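Local coordinates for protein DNA photolyase (Agrobacterium tumefaciens, PDB 4U63) that probably uses light to repair cyclobutane pyrimidine dimers in DNA, with a bound flavin (FAD) and a methenyltetrahydrofolate antenna chromophore, at residues Gly267-Ser270 with Pro271-Trp275; Pro476-His480 with Gly481-Glu485. One frame throughout, in Å; residues are numbered along the deposited sequence.

Interaction 1 (Gly267-Ser270 with Pro271-Trp275); sequences GEIS and PAAVW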
loop_
_atom_site.group_PDB
_atom_site.type_symbol
_atom_site.label_atom_id
_atom_site.label_comp_id
_atom_site.label_asym_id
_atom_site.label_seq_id
_atom_site.Cartn_x
_atom_site.Cartn_y
_atom_site.Cartn_z
ATOM N N GLY A 267 -6.655 4.257 -4.020
ATOM C CA GLY A 267 -7.134 5.552 -4.502
ATOM C C GLY A 267 -8.545 5.879 -4.060
ATOM O O GLY A 267 -9.274 6.614 -4.750
ATOM N N GLU A 268 -8.920 5.341 -2.903
ATOM C CA GLU A 268 -10.242 5.569 -2.313
ATOM C C GLU A 268 -10.297 6.904 -1.586
ATOM O O GLU A 268 -11.385 7.401 -1.239
ATOM C CB GLU A 268 -10.603 4.417 -1.385
ATOM C CG GLU A 268 -10.795 3.140 -2.172
ATOM C CD GLU A 268 -10.807 1.879 -1.350
ATOM O OE1 GLU A 268 -10.713 1.931 -0.106
ATOM O OE2 GLU A 268 -10.910 0.800 -1.975
ATOM N N ILE A 269 -9.121 7.469 -1.337
ATOM C CA ILE A 269 -8.989 8.815 -0.788
ATOM C C ILE A 269 -7.698 9.392 -1.371
ATOM O O ILE A 269 -6.735 8.661 -1.571
ATOM C CB ILE A 269 -8.988 8.798 0.763
ATOM C CG1 ILE A 269 -9.077 10.221 1.321
ATOM C CG2 ILE A 269 -7.771 8.058 1.326
ATOM C CD1 ILE A 269 -9.524 10.267 2.758
ATOM N N SER A 270 -7.690 10.686 -1.664
ATOM C CA SER A 270 -6.496 11.339 -2.198
ATOM C C SER A 270 -5.567 11.815 -1.076
ATOM O O SER A 270 -6.037 12.154 0.004
ATOM C CB SER A 270 -6.891 12.536 -3.051
ATOM O OG SER A 270 -7.305 13.636 -2.262
ATOM N N PRO A 271 -4.244 11.874 -1.337
ATOM C CA PRO A 271 -3.363 12.404 -0.301
ATOM C C PRO A 271 -3.646 13.893 -0.017
ATOM O O PRO A 271 -3.412 14.344 1.094
ATOM C CB PRO A 271 -1.959 12.183 -0.889
ATOM C CG PRO A 271 -2.189 12.136 -2.367
ATOM C CD PRO A 271 -3.475 11.387 -2.496
ATOM N N ALA A 272 -4.164 14.635 -1.002
ATOM C CA ALA A 272 -4.526 16.046 -0.764
ATOM C C ALA A 272 -5.660 16.154 0.240
ATOM O O ALA A 272 -5.643 17.049 1.067
ATOM C CB ALA A 272 -4.902 16.756 -2.056
ATOM N N ALA A 273 -6.634 15.242 0.163
ATOM C CA ALA A 273 -7.745 15.224 1.136
ATOM C C ALA A 273 -7.233 14.924 2.544
ATOM O O ALA A 273 -7.624 15.575 3.504
ATOM C CB ALA A 273 -8.805 14.212 0.734
ATOM N N VAL A 274 -6.342 13.943 2.651
ATOM C CA VAL A 274 -5.716 13.605 3.935
ATOM C C VAL A 274 -4.943 14.813 4.496
ATOM O O VAL A 274 -5.111 15.188 5.657
ATOM C CB VAL A 274 -4.788 12.382 3.811
ATOM C CG1 VAL A 274 -4.085 12.095 5.132
ATOM C CG2 VAL A 274 -5.567 11.161 3.351
ATOM N N TRP A 275 -4.114 15.428 3.664
ATOM C CA TRP A 275 -3.344 16.618 4.079
ATOM C C TRP A 275 -4.252 17.762 4.547
ATOM O O TRP A 275 -4.045 18.349 5.632
ATOM C CB TRP A 275 -2.442 17.090 2.925
ATOM C CG TRP A 275 -1.472 18.177 3.313
ATOM C CD1 TRP A 275 -1.764 19.493 3.577
ATOM C CD2 TRP A 275 -0.060 18.043 3.480
ATOM N NE1 TRP A 275 -0.623 20.175 3.901
ATOM C CE2 TRP A 275 0.440 19.314 3.847
ATOM C CE3 TRP A 275 0.837 16.969 3.351
ATOM C CZ2 TRP A 275 1.795 19.543 4.092
ATOM C CZ3 TRP A 275 2.191 17.199 3.593
ATOM C CH2 TRP A 275 2.654 18.483 3.958
#
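Ser270 is the N-cap of helix 271-276, and its hydroxyl reaches into the first turn: OG accepts from Ala273 N at 3.0 Å. A chi1 of 75° tucks OG in between the two main-chain arms of its own residue and aims it at the Ala273 amide. One residue further on, Val274 N gives its hydrogen to Ser270 O (3.2 Å), nearly straight at 167°, and starts the regular helical pattern. Pro271 suits the first helical position, where its ring restricts phi to values near the helical one (-65° here) and no amide hydrogen is needed. The methyl of Ala273 lies 3.4 Å from Ser270 OG, beside the capping bond. On the apolar side Ile269 lies ahead of the cap: its CG1 meets Ala273 CB at 4.0 Å, and its CD1 meets Val274 CG2 at 4.1 Å, the two branched chains crossing at about a right angle. Leu231 and Leu234 of helix 227-238 also touch Ile269, while Phe293 and Ile297 of helix 287-309 pack on Val274. Having accepted an amide hydrogen, the buried Ser270 hydroxyl has its own left and probably donates it in its hydrogen bond to Asp39 OD2, which joins the helix start to that loop.

Interaction 2 (Pro476-His480 with Gly481-Glu485); sequences PIVDH and GKARE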
loop_
_atom_site.group_PDB
_atom_site.type_symbol
_atom_site.label_atom_id
_atom_site.label_comp_id
_atom_site.label_asym_id
_atom_site.label_seq_id
_atom_site.Cartn_x
_atom_site.Cartn_y
_atom_site.Cartn_z
ATOM N N PRO A 476 14.254 -20.874 18.675
ATOM C CA PRO A 476 14.760 -20.002 17.620
ATOM C C PRO A 476 15.304 -20.813 16.472
ATOM O O PRO A 476 16.068 -21.754 16.690
ATOM C CB PRO A 476 15.885 -19.226 18.306
ATOM C CG PRO A 476 15.496 -19.222 19.723
ATOM C CD PRO A 476 14.887 -20.570 19.968
ATOM N N ILE A 477 14.906 -20.465 15.250
ATOM C CA ILE A 477 15.361 -21.202 14.063
ATOM C C ILE A 477 16.816 -20.886 13.707
ATOM O O ILE A 477 17.452 -21.643 12.963
ATOM C CB ILE A 477 14.415 -21.019 12.848
ATOM C CG1 ILE A 477 14.350 -19.565 12.370
ATOM C CG2 ILE A 477 13.025 -21.537 13.203
ATOM C CD1 ILE A 477 13.666 -19.405 11.025
ATOM N N VAL A 478 17.335 -19.777 14.240
ATOM C CA VAL A 478 18.764 -19.465 14.138
ATOM C C VAL A 478 19.199 -18.787 15.456
ATOM O O VAL A 478 18.394 -18.109 16.107
ATOM C CB VAL A 478 19.062 -18.574 12.904
ATOM C CG1 VAL A 478 18.484 -17.172 13.084
ATOM C CG2 VAL A 478 20.558 -18.533 12.613
ATOM N N ASP A 479 20.459 -18.993 15.845
ATOM C CA ASP A 479 21.052 -18.305 16.989
ATOM C C ASP A 479 21.432 -16.897 16.539
ATOM O O ASP A 479 22.007 -16.735 15.466
ATOM C CB ASP A 479 22.292 -19.058 17.478
ATOM C CG ASP A 479 23.079 -18.287 18.529
ATOM O OD1 ASP A 479 22.635 -18.220 19.691
ATOM O OD2 ASP A 479 24.155 -17.762 18.194
ATOM N N HIS A 480 21.108 -15.889 17.351
ATOM C CA HIS A 480 21.387 -14.489 16.987
ATOM C C HIS A 480 22.857 -14.253 16.656
ATOM O O HIS A 480 23.171 -13.684 15.608
ATOM C CB HIS A 480 20.960 -13.519 18.095
ATOM C CG HIS A 480 21.457 -12.120 17.879
ATOM N ND1 HIS A 480 20.946 -11.300 16.904
ATOM C CD2 HIS A 480 22.425 -11.407 18.498
ATOM C CE1 HIS A 480 21.569 -10.136 16.929
ATOM N NE2 HIS A 480 22.474 -10.176 17.888
ATOM N N GLY A 481 23.744 -14.681 17.556
ATOM C CA GLY A 481 25.186 -14.495 17.382
ATOM C C GLY A 481 25.703 -15.133 16.103
ATOM O O GLY A 481 26.391 -14.492 15.319
ATOM N N LYS A 482 25.350 -16.394 15.883
ATOM C CA LYS A 482 25.788 -17.116 14.676
ATOM C C LYS A 482 25.209 -16.475 13.407
ATOM O O LYS A 482 25.891 -16.378 12.383
ATOM C CB LYS A 482 25.378 -18.594 14.737
ATOM C CG LYS A 482 25.896 -19.355 15.957
ATOM C CD LYS A 482 27.171 -20.130 15.688
ATOM C CE LYS A 482 27.692 -20.789 16.962
ATOM N NZ LYS A 482 26.701 -21.707 17.601
ATOM N N ALA A 483 23.952 -16.045 13.476
ATOM C CA ALA A 483 23.290 -15.411 12.328
ATOM C C ALA A 483 23.982 -14.102 11.987
ATOM O O ALA A 483 24.239 -13.802 10.825
ATOM C CB ALA A 483 21.825 -15.163 12.619
ATOM N N ARG A 484 24.288 -13.341 13.027
ATOM C CA ARG A 484 25.014 -12.092 12.886
ATOM C C ARG A 484 26.391 -12.315 12.224
ATOM O O ARG A 484 26.733 -11.616 11.267
ATOM C CB ARG A 484 25.156 -11.431 14.258
ATOM C CG ARG A 484 25.753 -10.052 14.198
ATOM C CD ARG A 484 26.101 -9.509 15.569
ATOM N NE ARG A 484 27.097 -8.465 15.398
ATOM C CZ ARG A 484 26.844 -7.205 15.046
ATOM N NH1 ARG A 484 25.597 -6.775 14.847
ATOM N NH2 ARG A 484 27.860 -6.357 14.904
ATOM N N GLU A 485 27.156 -13.285 12.725
ATOM C CA GLU A 485 28.469 -13.629 12.138
ATOM C C GLU A 485 28.351 -14.024 10.670
ATOM O O GLU A 485 29.161 -13.620 9.839
ATOM C CB GLU A 485 29.139 -14.784 12.890
ATOM C CG GLU A 485 29.657 -14.448 14.272
ATOM C CD GLU A 485 30.045 -15.694 15.059
ATOM O OE1 GLU A 485 30.399 -16.721 14.444
ATOM O OE2 GLU A 485 29.993 -15.649 16.297
HETATM O O HOH W 1 23.273 -15.493 20.356
HETATM O O HOH W 2 23.541 -7.546 16.695
#
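Asp479 turns its carboxylate toward the first turn of helix 480-495 because CG stands anti to the backbone N (chi1 171°), and chi2 of 75° then presents OD2 to Lys482 N. That N-cap bond is 2.9 Å long; the amide comes to the anti side of OD2, 22° out of the carboxylate plane. The other oxygen, OD1, takes a hydrogen from a water 2.9 Å away, which in turn accepts from Gly481 N, so the water extends the cap to an earlier amide. Aspartate fits this place because its short side chain can reach forward to the amides of the first turn. Its main-chain O receives Ala483 N at 2.9 Å, and His480 O receives Arg484 N. Ahead of the cap, Val478 CG2 rests on Ala483 CB at 3.6 Å, a small apolar contact beside the polar one. Lys482 lays its CG 3.3 Å from Asp479 OD2, but its bent chain leaves NZ short of a salt bridge. A second water lies in the plane of the His480 ring at its edge, weakly bonded to NE2 and to Arg484 NH1, while His480 ND1 bonds to His375 NE2 and ties the helix start to that residue. The negative charge of Asp479 would interact favourably with the helix dipole, whose positive end is here, and should in turn be helped to stay ionised.

In the fold
Both contacts are helix N-caps, but they lie on opposite sides of the chain's centre, their own centres about 43 Å apart and their nearest atoms about 34 Å apart, without touching. Interaction 1, about 13 Å from the chain's centre, is buried, and the side chain of Val274 comes to about 7 Å from the bound FAD, which places the start of helix 271-276 near the cofactor, though not in contact with it through Val274. Interaction 2 lies about 31 Å from that centre, at the surface, where it opens the last helix of the chain, 480-495. The capping groups differ as well: a neutral serine hydroxyl in the interior, and a solvent-facing aspartate carboxylate bridged by water outside.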